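Local coordinates for protein telomerase reverse transcriptase (Candida tropicalis MYA-3404, PDB 6ZD1) that probably lengthens chromosome ends as the catalytic subunit of telomerase, copying a template in its RNA component into telomeric DNA repeats, at residues E84-I89 with S170-I175; L94-W99 with E103-I108. All coordinates share one frame; numbering follows the deposited sequence.

Contact 1: residues E84-I89 with S170-I175; sequences EVVLII and SLVKNI
Ile89 and Ile175 meet between two helices of the helical telomerase RNA-binding domain. Residues 84-89 belong to helix 79-93, and residues 170-175 belong to helix 158-179. The two short segments run in opposing senses but cross at a marked angle, with 138° between their N-to-C directions. Their axes come no closer than 10.5 Å. This is a wide spacing, bridged by branched aliphatic side chains.

The two isoleucine side chains lie alongside one another, each running toward the other's helix. Each starts from its helix pointing at the other segment. Ile89 presents its CG2 branch. At chi1 -54° its CG1 sits beside the backbone N, and the CG2 methyl lies anti to that N. Ile175 presents the other branch. Its CG1 lies anti to its own carbonyl carbon, and an extended chi2 of 163° carries CD1 outward to the partner helix. The methyls Ile89 CG2 and Ile175 CD1 are 3.6 Å apart. Behind this touch, Ile89 CB lies 4.1 Å from Ile175 CD1.

Val86 sits one turn earlier and takes the other branch of Ile175. The Val86 CG2 methyl faces Ile175 CG2 at 4.2 Å. Ile175 is thus gripped through both of its branches, by Ile89 on one and Val86 on the other.

The contact is entirely apolar, and its four touching residues are buried. Other parts of the fold close round it. Ile89 also packs on Tyr53 and Ile56 of helix 53-60. Val86 touches Ile112 and Leu116 of helix 104-117, and Trp180 just past the end of helix 158-179. Phe115 of helix 104-117 lies against Val172.

The second methyl of Val86 makes the loosest touch: its CG1 reaches Val172 CG1 at 4.5 Å.

Contact 2: residues L94-W99 with E103-I108; sequences LPLDAW and ENKKVI
The indole NE1 of Trp99 gives its hydrogen to the backbone O of Leu94 at 3.0 Å, and the face of the same ring takes the side chain of Lys105. The bond is bent, at 141° about the hydrogen. NE1 lies above the carbonyl plane of Leu94, and the oxygen is tilted out of the ring plane. This bond helps fix the rotation of the indole.

The ring is then sandwiched. Leu94 CD2 sits over the centre of one face. On the opposite face lies Lys105, whose chain is fully extended from chi1 177° onward and runs across the indole. Its CG packs on Trp99 CD2 at 3.5 Å. Further along, NZ stands 4.9 Å from the centroid of the five-membered ring, a cation-pi contact over the face.

Ile108, one turn on, comes at the ring obliquely, with its CG2 3.9 Å from Trp99 CZ3. Its CD1 reaches back to the Trp99 carbonyl O at 3.6 Å. Asn104 lays its CB against the same Trp99 O at 3.4 Å, while its ND2 is hydrogen-bonded to Gly100 O.

Through this one tryptophan, the loop joining helices 79-93 and 104-117 of the telomerase RNA-binding domain packs on the first turn of the second helix.

Overall arrangement
Both contacts lie in the RNA-binding domain, and their centres are about 14 Å apart. Contact 2 falls between the two segments of contact 1 along the chain. Helix 79-93 supplies the first segment of contact 1 and leads into the loop of contact 2. Helix 104-117 follows, and its later residues Ile112, Phe115 and Leu116 pack against contact 1. The contacts touch directly, where Leu171 CD1 meets Leu94 CD1 at 3.6 Å. Contact 1 is buried, while contact 2 lies nearer the surface. Contact 1 joins helices 79-93 and 158-179, and contact 2 holds the intervening loop to helix 104-117. All belong to the domain that probably binds telomerase RNA.

Contact 1: residues E84-I89 with S170-I175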
# COMPACT_ATOMS: atom_id res chain seq x y z
N GLU A 84 25.16 2.16 -10.41
CA GLU A 84 26.33 2.55 -11.19
C GLU A 84 25.95 3.53 -12.30
O GLU A 84 26.65 4.52 -12.52
CB GLU A 84 27.01 1.31 -11.77
CG GLU A 84 28.34 1.59 -12.45
CD GLU A 84 29.03 0.33 -12.96
OE1 GLU A 84 28.37 -0.73 -12.99
OE2 GLU A 84 30.22 0.41 -13.32
N VAL A 85 24.84 3.27 -12.99
CA VAL A 85 24.39 4.18 -14.05
C VAL A 85 24.10 5.56 -13.46
O VAL A 85 24.51 6.58 -14.01
CB VAL A 85 23.16 3.61 -14.78
CG1 VAL A 85 22.56 4.66 -15.70
CG2 VAL A 85 23.55 2.38 -15.57
N VAL A 86 23.36 5.60 -12.35
CA VAL A 86 22.98 6.87 -11.75
C VAL A 86 24.22 7.67 -11.35
O VAL A 86 24.34 8.86 -11.66
CB VAL A 86 22.05 6.64 -10.55
CG1 VAL A 86 21.79 7.94 -9.81
CG2 VAL A 86 20.74 6.02 -11.02
N LEU A 87 25.17 7.02 -10.66
CA LEU A 87 26.36 7.73 -10.21
C LEU A 87 27.25 8.15 -11.37
O LEU A 87 27.92 9.18 -11.29
CB LEU A 87 27.14 6.87 -9.22
CG LEU A 87 26.41 6.53 -7.91
CD1 LEU A 87 27.32 5.77 -6.96
CD2 LEU A 87 25.87 7.80 -7.26
N ILE A 88 27.26 7.36 -12.45
CA ILE A 88 28.03 7.75 -13.63
C ILE A 88 27.44 9.00 -14.26
O ILE A 88 28.17 9.90 -14.69
CB ILE A 88 28.09 6.57 -14.63
CG1 ILE A 88 29.12 5.53 -14.16
CG2 ILE A 88 28.41 7.06 -16.03
CD1 ILE A 88 29.20 4.31 -15.05
N ILE A 89 26.11 9.08 -14.33
CA ILE A 89 25.47 10.31 -14.82
C ILE A 89 25.78 11.47 -13.88
O ILE A 89 26.15 12.57 -14.33
CB ILE A 89 23.95 10.10 -14.97
CG1 ILE A 89 23.64 8.89 -15.84
CG2 ILE A 89 23.31 11.34 -15.58
CD1 ILE A 89 23.73 9.16 -17.31
N SER A 170 15.13 16.70 -8.73
CA SER A 170 15.15 17.03 -10.15
C SER A 170 16.17 16.19 -10.93
O SER A 170 15.83 15.63 -11.97
CB SER A 170 15.44 18.52 -10.36
OG SER A 170 14.45 19.33 -9.76
N LEU A 171 17.40 16.11 -10.44
CA LEU A 171 18.42 15.35 -11.17
C LEU A 171 18.25 13.85 -10.97
O LEU A 171 18.02 13.11 -11.94
CB LEU A 171 19.82 15.80 -10.75
CG LEU A 171 20.24 17.17 -11.27
CD1 LEU A 171 21.66 17.49 -10.85
CD2 LEU A 171 20.11 17.18 -12.77
N VAL A 172 18.34 13.38 -9.72
CA VAL A 172 18.34 11.94 -9.48
C VAL A 172 17.03 11.32 -9.92
O VAL A 172 17.02 10.29 -10.61
CB VAL A 172 18.63 11.66 -7.99
CG1 VAL A 172 18.53 10.16 -7.70
CG2 VAL A 172 20.01 12.18 -7.61
N LYS A 173 15.91 11.96 -9.59
CA LYS A 173 14.61 11.36 -9.89
C LYS A 173 14.36 11.30 -11.40
O LYS A 173 13.88 10.28 -11.91
CB LYS A 173 13.50 12.13 -9.19
CG LYS A 173 12.10 11.62 -9.49
CD LYS A 173 11.04 12.54 -8.90
CE LYS A 173 10.83 12.26 -7.43
NZ LYS A 173 10.15 10.95 -7.24
N ASN A 174 14.69 12.37 -12.13
CA ASN A 174 14.47 12.35 -13.57
C ASN A 174 15.35 11.34 -14.27
O ASN A 174 14.93 10.74 -15.27
CB ASN A 174 14.68 13.74 -14.16
CG ASN A 174 13.60 14.72 -13.74
OD1 ASN A 174 12.55 14.32 -13.25
ND2 ASN A 174 13.86 16.01 -13.92
N ILE A 175 16.57 11.13 -13.77
CA ILE A 175 17.42 10.08 -14.33
C ILE A 175 16.75 8.73 -14.20
O ILE A 175 16.70 7.95 -15.16
CB ILE A 175 18.80 10.10 -13.64
CG1 ILE A 175 19.56 11.36 -14.02
CG2 ILE A 175 19.58 8.84 -13.98
CD1 ILE A 175 20.71 11.67 -13.11

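Contact 2: residues L94-W99 with E103-I108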
# COMPACT_ATOMS: atom_id res chain seq x y z
N LEU A 94 27.85 16.64 -12.43
CA LEU A 94 28.33 17.50 -11.36
C LEU A 94 29.85 17.45 -11.28
O LEU A 94 30.42 16.39 -10.98
CB LEU A 94 27.71 17.10 -10.03
CG LEU A 94 26.35 17.71 -9.69
CD1 LEU A 94 25.26 17.30 -10.68
CD2 LEU A 94 25.95 17.34 -8.27
N PRO A 95 30.54 18.56 -11.54
CA PRO A 95 31.98 18.63 -11.28
C PRO A 95 32.28 18.48 -9.80
O PRO A 95 31.38 18.51 -8.95
CB PRO A 95 32.38 20.01 -11.81
CG PRO A 95 31.11 20.80 -11.83
CD PRO A 95 30.02 19.81 -12.13
N LEU A 96 33.57 18.31 -9.48
CA LEU A 96 33.96 17.96 -8.12
C LEU A 96 33.54 19.03 -7.11
O LEU A 96 33.13 18.71 -5.99
CB LEU A 96 35.47 17.72 -8.04
CG LEU A 96 35.98 17.23 -6.68
CD1 LEU A 96 35.53 15.80 -6.40
CD2 LEU A 96 37.49 17.36 -6.59
N ASP A 97 33.65 20.30 -7.49
CA ASP A 97 33.20 21.37 -6.59
C ASP A 97 31.69 21.36 -6.41
O ASP A 97 31.20 21.76 -5.35
CB ASP A 97 33.68 22.73 -7.11
CG ASP A 97 33.23 23.01 -8.53
OD1 ASP A 97 32.93 22.04 -9.26
OD2 ASP A 97 33.17 24.19 -8.91
N ALA A 98 30.94 20.90 -7.41
CA ALA A 98 29.48 20.84 -7.28
C ALA A 98 29.06 19.90 -6.16
O ALA A 98 27.99 20.08 -5.57
CB ALA A 98 28.84 20.42 -8.61
N TRP A 99 29.87 18.88 -5.87
CA TRP A 99 29.66 18.01 -4.72
C TRP A 99 30.12 18.64 -3.41
O TRP A 99 29.80 18.10 -2.34
CB TRP A 99 30.38 16.67 -4.92
CG TRP A 99 29.98 15.93 -6.16
CD1 TRP A 99 30.50 16.10 -7.41
CD2 TRP A 99 29.01 14.88 -6.26
NE1 TRP A 99 29.89 15.23 -8.29
CE2 TRP A 99 28.98 14.47 -7.61
CE3 TRP A 99 28.15 14.25 -5.35
CZ2 TRP A 99 28.13 13.47 -8.07
CZ3 TRP A 99 27.31 13.25 -5.81
CH2 TRP A 99 27.30 12.87 -7.16
N GLU A 103 35.15 14.49 -0.31
CA GLU A 103 34.59 13.58 0.67
C GLU A 103 33.11 13.82 0.92
O GLU A 103 32.40 12.87 1.27
CB GLU A 103 35.34 13.69 2.01
CG GLU A 103 36.82 13.37 1.90
CD GLU A 103 37.45 13.10 3.25
OE1 GLU A 103 36.86 12.32 4.03
OE2 GLU A 103 38.52 13.67 3.53
N ASN A 104 32.62 15.05 0.76
CA ASN A 104 31.18 15.28 0.73
C ASN A 104 30.53 14.52 -0.42
O ASN A 104 29.36 14.14 -0.33
CB ASN A 104 30.88 16.77 0.63
CG ASN A 104 31.10 17.51 1.93
OD1 ASN A 104 30.88 16.96 3.01
ND2 ASN A 104 31.54 18.76 1.84
N LYS A 105 31.28 14.30 -1.50
CA LYS A 105 30.77 13.49 -2.60
C LYS A 105 30.47 12.07 -2.14
O LYS A 105 29.45 11.48 -2.51
CB LYS A 105 31.77 13.48 -3.75
CG LYS A 105 31.38 12.61 -4.94
CD LYS A 105 32.43 12.67 -6.05
CE LYS A 105 32.00 11.87 -7.27
NZ LYS A 105 33.01 11.92 -8.37
N LYS A 106 31.35 11.50 -1.30
CA LYS A 106 31.12 10.17 -0.77
C LYS A 106 29.84 10.12 0.05
O LYS A 106 29.07 9.16 -0.03
CB LYS A 106 32.31 9.72 0.07
CG LYS A 106 33.61 9.58 -0.71
CD LYS A 106 33.49 8.55 -1.82
CE LYS A 106 33.68 9.19 -3.20
NZ LYS A 106 33.51 8.21 -4.31
N VAL A 107 29.59 11.16 0.85
CA VAL A 107 28.39 11.20 1.68
C VAL A 107 27.14 11.34 0.82
O VAL A 107 26.15 10.63 1.02
CB VAL A 107 28.49 12.33 2.72
CG1 VAL A 107 27.26 12.33 3.62
CG2 VAL A 107 29.76 12.19 3.54
N ILE A 108 27.17 12.26 -0.14
CA ILE A 108 25.99 12.49 -0.98
C ILE A 108 25.68 11.26 -1.83
O ILE A 108 24.51 10.92 -2.04
CB ILE A 108 26.18 13.75 -1.84
CG1 ILE A 108 26.40 14.97 -0.95
CG2 ILE A 108 24.98 13.97 -2.74
CD1 ILE A 108 26.74 16.23 -1.71